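Local coordinates for periplasmic solute binding protein (PDB 4CL2) that probably captures manganese or zinc ions in the periplasm for uptake by a metal transporter, at residues A[11-16]-A[257-262]; A[170-175]-A[245-250]; A[209-214]-A[234-239]. One frame throughout, in Å; residues are numbered along the deposited sequence.

Interaction 2 forms the metal site and interaction 1 adjoins it, whereas interaction 3 lies on the outer surface of the same chain. Interaction 2 supplies Glu172 and Asp247 to the manganese ion. The centres of interactions 1 and 2 are about 13 Å apart and their residues touch: Ser12 OG and Leu249 N lie 3.1 Å apart, a probable hydrogen bond, and the side chain of Ile13 is about 9 Å from the bound manganese. Interaction 3 has its centre about 21 Å from that of interaction 2, with nearest atoms about 7 Å apart. Along the sequence the three are nested, 209-214/234-239 inside 170-175/245-250, and that inside 11-16/257-262.

Interaction 1: residues A[11-16]-A[257-262]; sequences FSIIGD and PTYLDL
The ring of Tyr259 and the carboxylate of Asp16 are the flat groups that work across this contact, their planes 63° apart. Against the ring comes the CG2 branch of Ile13, approaching obliquely and lying 3.6 Å from Tyr259 CD1. The phenyl ring of Phe11 has Ile13 N over one face, offset toward the rim. The carboxylate is approached from above its plane: Tyr259 N donates to Asp16 OD2 at 2.9 Å in a nearly straight bond, from a direction 60° out of that plane. With CG of Asp16 anti to the backbone N (chi1 -179°), the acid is directed at the first turn of helix 259-274. Its OD2 also accepts from a water that in turn accepts from Leu260 N, while OD1 accepts from a second water, which donates to Pro257 O as well. An acidic group beside a helix N-terminus, where backbone N-H groups converge, is probably favoured electrostatically. Thr258 caps the same end from within, since its OG1 accepts from Asp261 N at 3.0 Å. On the apolar side, Ile13 CD1 meets Leu262 CD1 at 4.0 Å, the two side chains crossing at about a right angle. The contact thus joins the beginnings of helices 12-22 and 259-274. Tyr143 of the long helix 133-158 touches both Asp16 and Tyr259, and Tyr259 OH is hydrogen-bonded to Trp108 O.

Interaction 2: residues A[170-175]-A[245-250]; sequences TSEGCL and YVDSLS. With MN (manganese (II) ion), chain L; SO4 (sulfate ion), chain F.
Val246 and Asp247 are the residues through which 245-250 meets Cys174 and Glu172, in the buried metal site of a family 9 solute-binding protein, where loops following beta strands bring carboxylates to one ion. The second loop begins with Tyr245, whose hydroxyl makes a weak 3.4 Å hydrogen bond to O1 of a sulfate probably left from crystallisation. Val246 turns inward: its CG2 lies 3.6 Å from Cys174 CB, and its CG1 borders Cys174 SG and Leu175 CD2. This apolar patch lies next to the metal ligands. Asp247 follows, reaching tip to tip toward Glu172 with the carboxylate planes 82° apart. Both carboxylates bind the manganese, through Asp247 OD1 at 2.5 Å and Glu172 OE2 at 2.3 Å; Asp247 OD2 and Glu172 OE1 coordinate more loosely, each 2.7 Å from the ion, so both groups chelate asymmetrically. Glu172 OE1 and Asp247 OD2 are 2.7 Å apart, a proximity of two acids that the shared cation probably offsets. Glu172 reaches the ion on an extended chain, its CG anti to the backbone N (chi1 -166°), and Asn193 N donates to its OE2. Next in the chain, Gly173 centres an inverse gamma turn, and Thr170 OG1 donates to Glu172 O. His106 completes the ligands seen here; His39, a ligand in another structure of this protein, lies about 8 Å from Glu172, side chain to side chain. Ser248 OG donates to Leu249 O at 2.8 Å. Leu249 then packs on Ile13 and Asp16 of helix 12-22, its N probably hydrogen-bonded to Ser12 OG.

Interaction 3: residues A[209-214]-A[234-239]; sequences QMRSHK and YETNAS
Met210 reaches from the last turns of helix 200-212 to Thr236 and Ala238, and its side chain can be followed atom by atom. Its CB lies 3.8 Å from Thr236 CG2, close to where the side chain leaves the helix. CG stands anti to the carbonyl carbon (chi1 -73°), and from there the chain runs straight on to the sulfur. SD lies 4.2 Å from the same methyl, Thr236 CG2, the two side chains crossing at a slant. At SD the chain bends, chi3 of 73° turning CE toward the second segment, where it ends 3.4 Å from Ala238 CB, tighter than usual for two carbons. The same terminal methyl is 3.6 Å from Thr236 OG1, an oxygen hydrogen-bonded chiefly to Val232 O, with Ala233 O also in range, in the preceding helical turn. Thr236 therefore turns its polar branch back to its own helix while its methyl faces CB and SD of Met210. The setting is a beta-alpha-beta unit: strand 217-221, helix 227-236 and strand 239-244, the two strands parallel neighbours, with helix 200-212 leading into the first of them. Both helices end near the contact in Schellman motifs, with Lys214 and Asn237 at positive phi. Lys214 N bonds to Arg211 O at 3.1 Å, whereas the bond from Asn237 N to Tyr234 O is weak. Met210 also packs on Leu187 of strand 185-188 and Ile218 of strand 217-221, so its side chain is buried although the contact as a whole is at the surface. On the exposed flank Arg211 CG comes within 4.3 Å of Thr236 CA, and Arg211 CD lies 4.5 Å from Glu235 O.

Interaction 1: residues A[11-16]-A[257-262]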
loop_
_atom_site.group_PDB
_atom_site.type_symbol
_atom_site.label_atom_id
_atom_site.label_comp_id
_atom_site.label_asym_id
_atom_site.label_seq_id
_atom_site.Cartn_x
_atom_site.Cartn_y
_atom_site.Cartn_z
ATOM N N PHE A 11 9.092 0.182 -4.895
ATOM C CA PHE A 11 8.600 1.500 -4.497
ATOM C C PHE A 11 8.708 1.729 -3.014
ATOM O O PHE A 11 9.171 0.877 -2.229
ATOM C CB PHE A 11 7.158 1.742 -5.047
ATOM C CG PHE A 11 6.032 1.133 -4.199
ATOM C CD1 PHE A 11 5.887 -0.233 -4.018
ATOM C CD2 PHE A 11 5.096 1.979 -3.623
ATOM C CE1 PHE A 11 4.819 -0.758 -3.288
ATOM C CE2 PHE A 11 4.030 1.462 -2.874
ATOM C CZ PHE A 11 3.891 0.093 -2.721
ATOM N N SER A 12 8.415 2.975 -2.617
ATOM C CA SER A 12 8.830 3.472 -1.300
ATOM C C SER A 12 8.338 2.640 -0.151
ATOM O O SER A 12 9.051 2.443 0.833
ATOM C CB SER A 12 8.361 4.941 -1.109
ATOM O OG SER A 12 6.948 5.115 -1.334
ATOM N N ILE A 13 7.120 2.142 -0.228
ATOM C CA ILE A 13 6.572 1.394 0.886
ATOM C C ILE A 13 7.381 0.126 1.121
ATOM O O ILE A 13 7.737 -0.187 2.268
ATOM C CB ILE A 13 5.114 1.081 0.694
ATOM C CG1 ILE A 13 4.337 2.434 0.736
ATOM C CG2 ILE A 13 4.629 0.020 1.698
ATOM C CD1 ILE A 13 2.823 2.218 0.632
ATOM N N ILE A 14 7.684 -0.600 0.066
ATOM C CA ILE A 14 8.505 -1.811 0.224
ATOM C C ILE A 14 9.927 -1.525 0.666
ATOM O O ILE A 14 10.482 -2.203 1.537
ATOM C CB ILE A 14 8.446 -2.669 -1.067
ATOM C CG1 ILE A 14 7.000 -3.139 -1.314
ATOM C CG2 ILE A 14 9.411 -3.841 -1.026
ATOM C CD1 ILE A 14 6.823 -3.909 -2.625
ATOM N N GLY A 15 10.512 -0.438 0.158
ATOM C CA GLY A 15 11.809 -0.022 0.619
ATOM C C GLY A 15 11.876 0.229 2.095
ATOM O O GLY A 15 12.848 -0.185 2.782
ATOM N N ASP A 16 10.858 0.898 2.636
ATOM C CA ASP A 16 10.849 1.218 4.055
ATOM C C ASP A 16 10.655 -0.037 4.926
ATOM O O ASP A 16 11.311 -0.211 5.987
ATOM C CB ASP A 16 9.756 2.253 4.364
ATOM C CG ASP A 16 9.737 2.614 5.817
ATOM O OD1 ASP A 16 10.636 3.338 6.290
ATOM O OD2 ASP A 16 8.837 2.123 6.521
ATOM N N PRO A 257 6.032 9.391 6.465
ATOM C CA PRO A 257 7.368 9.199 5.848
ATOM C C PRO A 257 7.858 7.740 5.966
ATOM O O PRO A 257 8.932 7.412 5.467
ATOM C CB PRO A 257 8.226 10.133 6.628
ATOM C CG PRO A 257 7.664 10.094 8.018
ATOM C CD PRO A 257 6.157 10.171 7.706
ATOM N N THR A 258 7.113 6.901 6.651
ATOM C CA THR A 258 7.419 5.470 6.804
ATOM C C THR A 258 6.156 4.663 6.607
ATOM O O THR A 258 5.041 5.195 6.685
ATOM C CB THR A 258 7.991 5.128 8.208
ATOM O OG1 THR A 258 6.953 5.218 9.202
ATOM C CG2 THR A 258 9.105 6.039 8.641
ATOM N N TYR A 259 6.274 3.360 6.358
ATOM C CA TYR A 259 5.094 2.545 6.219
ATOM C C TYR A 259 4.236 2.533 7.455
ATOM O O TYR A 259 2.985 2.650 7.380
ATOM C CB TYR A 259 5.504 1.115 5.844
ATOM C CG TYR A 259 4.375 0.057 5.771
ATOM C CD1 TYR A 259 3.307 0.245 4.985
ATOM C CD2 TYR A 259 4.454 -1.108 6.454
ATOM C CE1 TYR A 259 2.297 -0.726 4.840
ATOM C CE2 TYR A 259 3.499 -2.086 6.323
ATOM C CZ TYR A 259 2.412 -1.898 5.517
ATOM O OH TYR A 259 1.444 -2.868 5.382
ATOM N N LEU A 260 4.848 2.325 8.620
ATOM C CA LEU A 260 4.091 2.394 9.865
ATOM C C LEU A 260 3.358 3.730 10.010
ATOM O O LEU A 260 2.167 3.717 10.335
ATOM C CB LEU A 260 4.979 2.150 11.062
ATOM C CG LEU A 260 4.306 2.109 12.450
ATOM C CD1 LEU A 260 5.200 1.441 13.418
ATOM C CD2 LEU A 260 4.050 3.502 12.942
ATOM N N ASP A 261 4.009 4.848 9.725
ATOM C CA ASP A 261 3.384 6.158 9.819
ATOM C C ASP A 261 2.245 6.306 8.811
ATOM O O ASP A 261 1.248 6.932 9.122
ATOM C CB ASP A 261 4.354 7.261 9.592
ATOM C CG ASP A 261 5.412 7.383 10.711
ATOM O OD1 ASP A 261 5.220 6.903 11.804
ATOM O OD2 ASP A 261 6.423 8.007 10.463
ATOM N N LEU A 262 2.390 5.726 7.650
ATOM C CA LEU A 262 1.355 5.755 6.642
ATOM C C LEU A 262 0.124 5.019 7.096
ATOM O O LEU A 262 -1.016 5.538 6.992
ATOM C CB LEU A 262 1.838 5.152 5.314
ATOM C CG LEU A 262 0.823 5.096 4.159
ATOM C CD1 LEU A 262 1.567 5.365 2.838
ATOM C CD2 LEU A 262 0.171 3.755 4.132
HETATM O O HOH W 1 7.730 1.663 8.923
HETATM O O HOH W 2 11.174 5.835 5.265
#

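Interaction 2: residues A[170-175]-A[245-250]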
loop_
_atom_site.group_PDB
_atom_site.type_symbol
_atom_site.label_atom_id
_atom_site.label_comp_id
_atom_site.label_asym_id
_atom_site.label_seq_id
_atom_site.Cartn_x
_atom_site.Cartn_y
_atom_site.Cartn_z
ATOM N N THR A 170 -13.767 5.831 -0.892
ATOM C CA THR A 170 -12.551 6.521 -1.279
ATOM C C THR A 170 -12.663 6.870 -2.756
ATOM O O THR A 170 -13.680 6.577 -3.399
ATOM C CB THR A 170 -11.299 5.695 -1.072
ATOM O OG1 THR A 170 -11.460 4.484 -1.790
ATOM C CG2 THR A 170 -11.055 5.390 0.385
ATOM N N SER A 171 -11.625 7.515 -3.276
ATOM C CA SER A 171 -11.652 7.928 -4.679
ATOM C C SER A 171 -11.075 6.736 -5.481
ATOM O O SER A 171 -11.819 6.137 -6.276
ATOM C CB SER A 171 -10.809 9.231 -4.860
ATOM O OG SER A 171 -11.495 10.289 -4.177
ATOM N N GLU A 172 -9.800 6.507 -5.369
ATOM C CA GLU A 172 -9.197 5.257 -5.858
ATOM C C GLU A 172 -9.619 4.081 -4.984
ATOM O O GLU A 172 -9.876 4.252 -3.797
ATOM C CB GLU A 172 -7.665 5.351 -5.814
ATOM C CG GLU A 172 -6.979 4.246 -6.608
ATOM C CD GLU A 172 -5.471 4.195 -6.389
ATOM O OE1 GLU A 172 -4.992 4.436 -5.292
ATOM O OE2 GLU A 172 -4.748 3.840 -7.278
ATOM N N GLY A 173 -9.694 2.872 -5.567
ATOM C CA GLY A 173 -10.023 1.653 -4.746
ATOM C C GLY A 173 -8.849 1.187 -3.914
ATOM O O GLY A 173 -8.392 0.024 -4.013
ATOM N N CYS A 174 -8.368 2.048 -3.038
ATOM C CA CYS A 174 -7.146 1.809 -2.313
ATOM C C CYS A 174 -7.351 1.061 -0.995
ATOM O O CYS A 174 -6.375 0.717 -0.378
ATOM C CB CYS A 174 -6.459 3.158 -2.031
ATOM S SG CYS A 174 -7.479 4.363 -1.184
ATOM N N LEU A 175 -8.587 0.918 -0.547
ATOM C CA LEU A 175 -8.835 0.337 0.805
ATOM C C LEU A 175 -9.513 -0.996 0.738
ATOM O O LEU A 175 -9.994 -1.505 1.795
ATOM C CB LEU A 175 -9.665 1.256 1.743
ATOM C CG LEU A 175 -9.025 2.608 2.055
ATOM C CD1 LEU A 175 -9.909 3.429 2.984
ATOM C CD2 LEU A 175 -7.606 2.517 2.583
ATOM N N TYR A 245 -3.221 8.845 2.921
ATOM C CA TYR A 245 -1.904 8.462 2.306
ATOM C C TYR A 245 -1.942 6.948 2.111
ATOM O O TYR A 245 -2.057 6.120 3.074
ATOM C CB TYR A 245 -0.731 8.829 3.239
ATOM C CG TYR A 245 -0.434 10.289 3.204
ATOM C CD1 TYR A 245 -1.208 11.166 3.875
ATOM C CD2 TYR A 245 0.582 10.771 2.391
ATOM C CE1 TYR A 245 -0.985 12.517 3.814
ATOM C CE2 TYR A 245 0.794 12.136 2.308
ATOM C CZ TYR A 245 0.011 12.978 3.019
ATOM O OH TYR A 245 0.171 14.367 2.988
ATOM N N VAL A 246 -1.886 6.531 0.846
ATOM C CA VAL A 246 -2.033 5.116 0.472
ATOM C C VAL A 246 -1.045 4.605 -0.589
ATOM O O VAL A 246 -0.570 3.474 -0.473
ATOM C CB VAL A 246 -3.460 4.759 0.044
ATOM C CG1 VAL A 246 -4.457 5.010 1.151
ATOM C CG2 VAL A 246 -3.871 5.499 -1.205
ATOM N N ASP A 247 -0.683 5.418 -1.587
ATOM C CA ASP A 247 0.052 4.915 -2.762
ATOM C C ASP A 247 1.544 5.158 -2.707
ATOM O O ASP A 247 2.268 4.608 -3.521
ATOM C CB ASP A 247 -0.498 5.543 -4.029
ATOM C CG ASP A 247 -1.830 4.931 -4.454
ATOM O OD1 ASP A 247 -2.116 3.818 -4.007
ATOM O OD2 ASP A 247 -2.554 5.628 -5.196
ATOM N N SER A 248 1.991 6.034 -1.804
ATOM C CA SER A 248 3.393 6.415 -1.672
ATOM C C SER A 248 3.606 6.899 -0.276
ATOM O O SER A 248 2.702 7.493 0.307
ATOM C CB SER A 248 3.669 7.558 -2.646
ATOM O OG SER A 248 4.989 8.087 -2.510
ATOM N N LEU A 249 4.792 6.709 0.264
ATOM C CA LEU A 249 5.180 7.447 1.460
ATOM C C LEU A 249 5.154 8.940 1.154
ATOM O O LEU A 249 5.360 9.357 -0.021
ATOM C CB LEU A 249 6.585 7.060 1.912
ATOM C CG LEU A 249 6.687 5.566 2.238
ATOM C CD1 LEU A 249 8.051 5.303 2.741
ATOM C CD2 LEU A 249 5.664 5.102 3.262
ATOM N N SER A 250 4.932 9.765 2.187
ATOM C CA SER A 250 5.004 11.190 2.012
ATOM C C SER A 250 6.471 11.590 1.912
ATOM O O SER A 250 7.357 10.778 2.168
ATOM C CB SER A 250 4.375 11.930 3.206
ATOM O OG SER A 250 5.138 11.781 4.396
HETATM MN MN MN L . -2.765 3.213 -6.342
HETATM S S SO4 F . 3.706 14.769 0.632
HETATM O O1 SO4 F . 2.344 14.331 0.331
HETATM O O2 SO4 F . 3.874 15.957 -0.240
HETATM O O3 SO4 F . 4.717 13.779 0.279
HETATM O O4 SO4 F . 3.869 15.278 2.026
#

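Interaction 3: residues A[209-214]-A[234-239]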
loop_
_atom_site.group_PDB
_atom_site.type_symbol
_atom_site.label_atom_id
_atom_site.label_comp_id
_atom_site.label_asym_id
_atom_site.label_seq_id
_atom_site.Cartn_x
_atom_site.Cartn_y
_atom_site.Cartn_z
ATOM N N GLN A 209 -25.050 4.305 -4.403
ATOM C CA GLN A 209 -24.796 3.470 -3.198
ATOM C C GLN A 209 -24.721 4.265 -1.905
ATOM O O GLN A 209 -25.271 3.862 -0.883
ATOM C CB GLN A 209 -23.589 2.621 -3.396
ATOM C CG GLN A 209 -23.761 1.508 -4.409
ATOM C CD GLN A 209 -24.688 0.426 -3.876
ATOM O OE1 GLN A 209 -24.594 0.043 -2.709
ATOM N NE2 GLN A 209 -25.585 -0.056 -4.712
ATOM N N MET A 210 -24.108 5.443 -1.958
ATOM C CA MET A 210 -24.069 6.303 -0.785
ATOM C C MET A 210 -25.411 6.803 -0.321
ATOM O O MET A 210 -25.666 6.881 0.881
ATOM C CB MET A 210 -23.138 7.480 -1.049
ATOM C CG MET A 210 -21.673 7.084 -1.047
ATOM S SD MET A 210 -20.482 8.398 -1.488
ATOM C CE MET A 210 -20.556 9.372 -0.022
ATOM N N ARG A 211 -26.259 7.202 -1.260
ATOM C CA ARG A 211 -27.601 7.608 -0.889
ATOM C C ARG A 211 -28.359 6.431 -0.297
ATOM O O ARG A 211 -28.963 6.542 0.773
ATOM C CB ARG A 211 -28.342 8.156 -2.087
ATOM C CG ARG A 211 -27.831 9.507 -2.526
ATOM C CD ARG A 211 -28.948 10.285 -3.160
ATOM N NE ARG A 211 -30.160 10.402 -2.323
ATOM C CZ ARG A 211 -31.383 9.910 -2.608
ATOM N NH1 ARG A 211 -31.635 9.217 -3.715
ATOM N NH2 ARG A 211 -32.387 10.120 -1.763
ATOM N N SER A 212 -28.304 5.310 -1.000
ATOM C CA SER A 212 -29.036 4.124 -0.610
ATOM C C SER A 212 -28.652 3.689 0.805
ATOM O O SER A 212 -29.528 3.363 1.596
ATOM C CB SER A 212 -28.776 3.017 -1.625
ATOM O OG SER A 212 -29.329 1.815 -1.169
ATOM N N HIS A 213 -27.356 3.699 1.129
ATOM C CA HIS A 213 -26.871 3.302 2.465
ATOM C C HIS A 213 -26.560 4.454 3.394
ATOM O O HIS A 213 -25.996 4.247 4.426
ATOM C CB HIS A 213 -25.653 2.391 2.368
ATOM C CG HIS A 213 -25.858 1.230 1.454
ATOM N ND1 HIS A 213 -26.730 0.208 1.740
ATOM C CD2 HIS A 213 -25.313 0.934 0.249
ATOM C CE1 HIS A 213 -26.734 -0.658 0.744
ATOM N NE2 HIS A 213 -25.876 -0.243 -0.170
ATOM N N LYS A 214 -26.963 5.674 3.036
ATOM C CA LYS A 214 -26.779 6.820 3.926
ATOM C C LYS A 214 -25.333 6.920 4.399
ATOM O O LYS A 214 -25.057 7.187 5.561
ATOM C CB LYS A 214 -27.749 6.763 5.116
ATOM C CG LYS A 214 -29.194 7.108 4.747
ATOM C CD LYS A 214 -29.995 7.470 6.006
ATOM C CE LYS A 214 -31.434 7.862 5.706
ATOM N NZ LYS A 214 -32.201 6.748 5.090
ATOM N N TYR A 234 -21.105 16.337 -2.469
ATOM C CA TYR A 234 -22.157 17.279 -2.689
ATOM C C TYR A 234 -23.418 16.571 -3.202
ATOM O O TYR A 234 -24.514 16.815 -2.696
ATOM C CB TYR A 234 -21.707 18.383 -3.675
ATOM C CG TYR A 234 -22.860 19.165 -4.172
ATOM C CD1 TYR A 234 -23.489 20.106 -3.354
ATOM C CD2 TYR A 234 -23.386 18.941 -5.439
ATOM C CE1 TYR A 234 -24.589 20.806 -3.779
ATOM C CE2 TYR A 234 -24.491 19.620 -5.857
ATOM C CZ TYR A 234 -25.078 20.565 -5.040
ATOM O OH TYR A 234 -26.166 21.269 -5.467
ATOM N N GLU A 235 -23.238 15.655 -4.157
ATOM C CA GLU A 235 -24.387 15.001 -4.827
ATOM C C GLU A 235 -25.129 14.027 -3.902
ATOM O O GLU A 235 -26.301 13.756 -4.119
ATOM C CB GLU A 235 -23.899 14.245 -6.078
ATOM C CG GLU A 235 -23.696 15.182 -7.235
ATOM C CD GLU A 235 -23.457 14.450 -8.553
ATOM O OE1 GLU A 235 -24.345 13.666 -8.980
ATOM O OE2 GLU A 235 -22.406 14.704 -9.130
ATOM N N THR A 236 -24.442 13.580 -2.848
ATOM C CA THR A 236 -24.927 12.565 -1.899
ATOM C C THR A 236 -25.376 13.147 -0.545
ATOM O O THR A 236 -25.971 12.436 0.271
ATOM C CB THR A 236 -23.892 11.490 -1.647
ATOM O OG1 THR A 236 -22.670 12.070 -1.155
ATOM C CG2 THR A 236 -23.660 10.710 -2.911
ATOM N N ASN A 237 -25.158 14.439 -0.336
ATOM C CA ASN A 237 -25.290 15.036 0.980
ATOM C C ASN A 237 -24.431 14.355 2.005
ATOM O O ASN A 237 -24.748 14.337 3.164
ATOM C CB ASN A 237 -26.754 15.066 1.449
ATOM C CG ASN A 237 -27.535 16.108 0.748
ATOM O OD1 ASN A 237 -28.601 15.849 0.190
ATOM N ND2 ASN A 237 -27.009 17.315 0.765
ATOM N N ALA A 238 -23.338 13.775 1.545
ATOM C CA ALA A 238 -22.272 13.285 2.404
ATOM C C ALA A 238 -21.230 14.408 2.645
ATOM O O ALA A 238 -21.379 15.521 2.186
ATOM C CB ALA A 238 -21.619 12.091 1.773
ATOM N N SER A 239 -20.188 14.064 3.409
ATOM C CA SER A 239 -19.109 15.018 3.711
ATOM C C SER A 239 -17.829 14.516 3.090
ATOM O O SER A 239 -17.602 13.340 3.033
ATOM C CB SER A 239 -18.896 15.071 5.252
ATOM O OG SER A 239 -20.062 15.626 5.864
#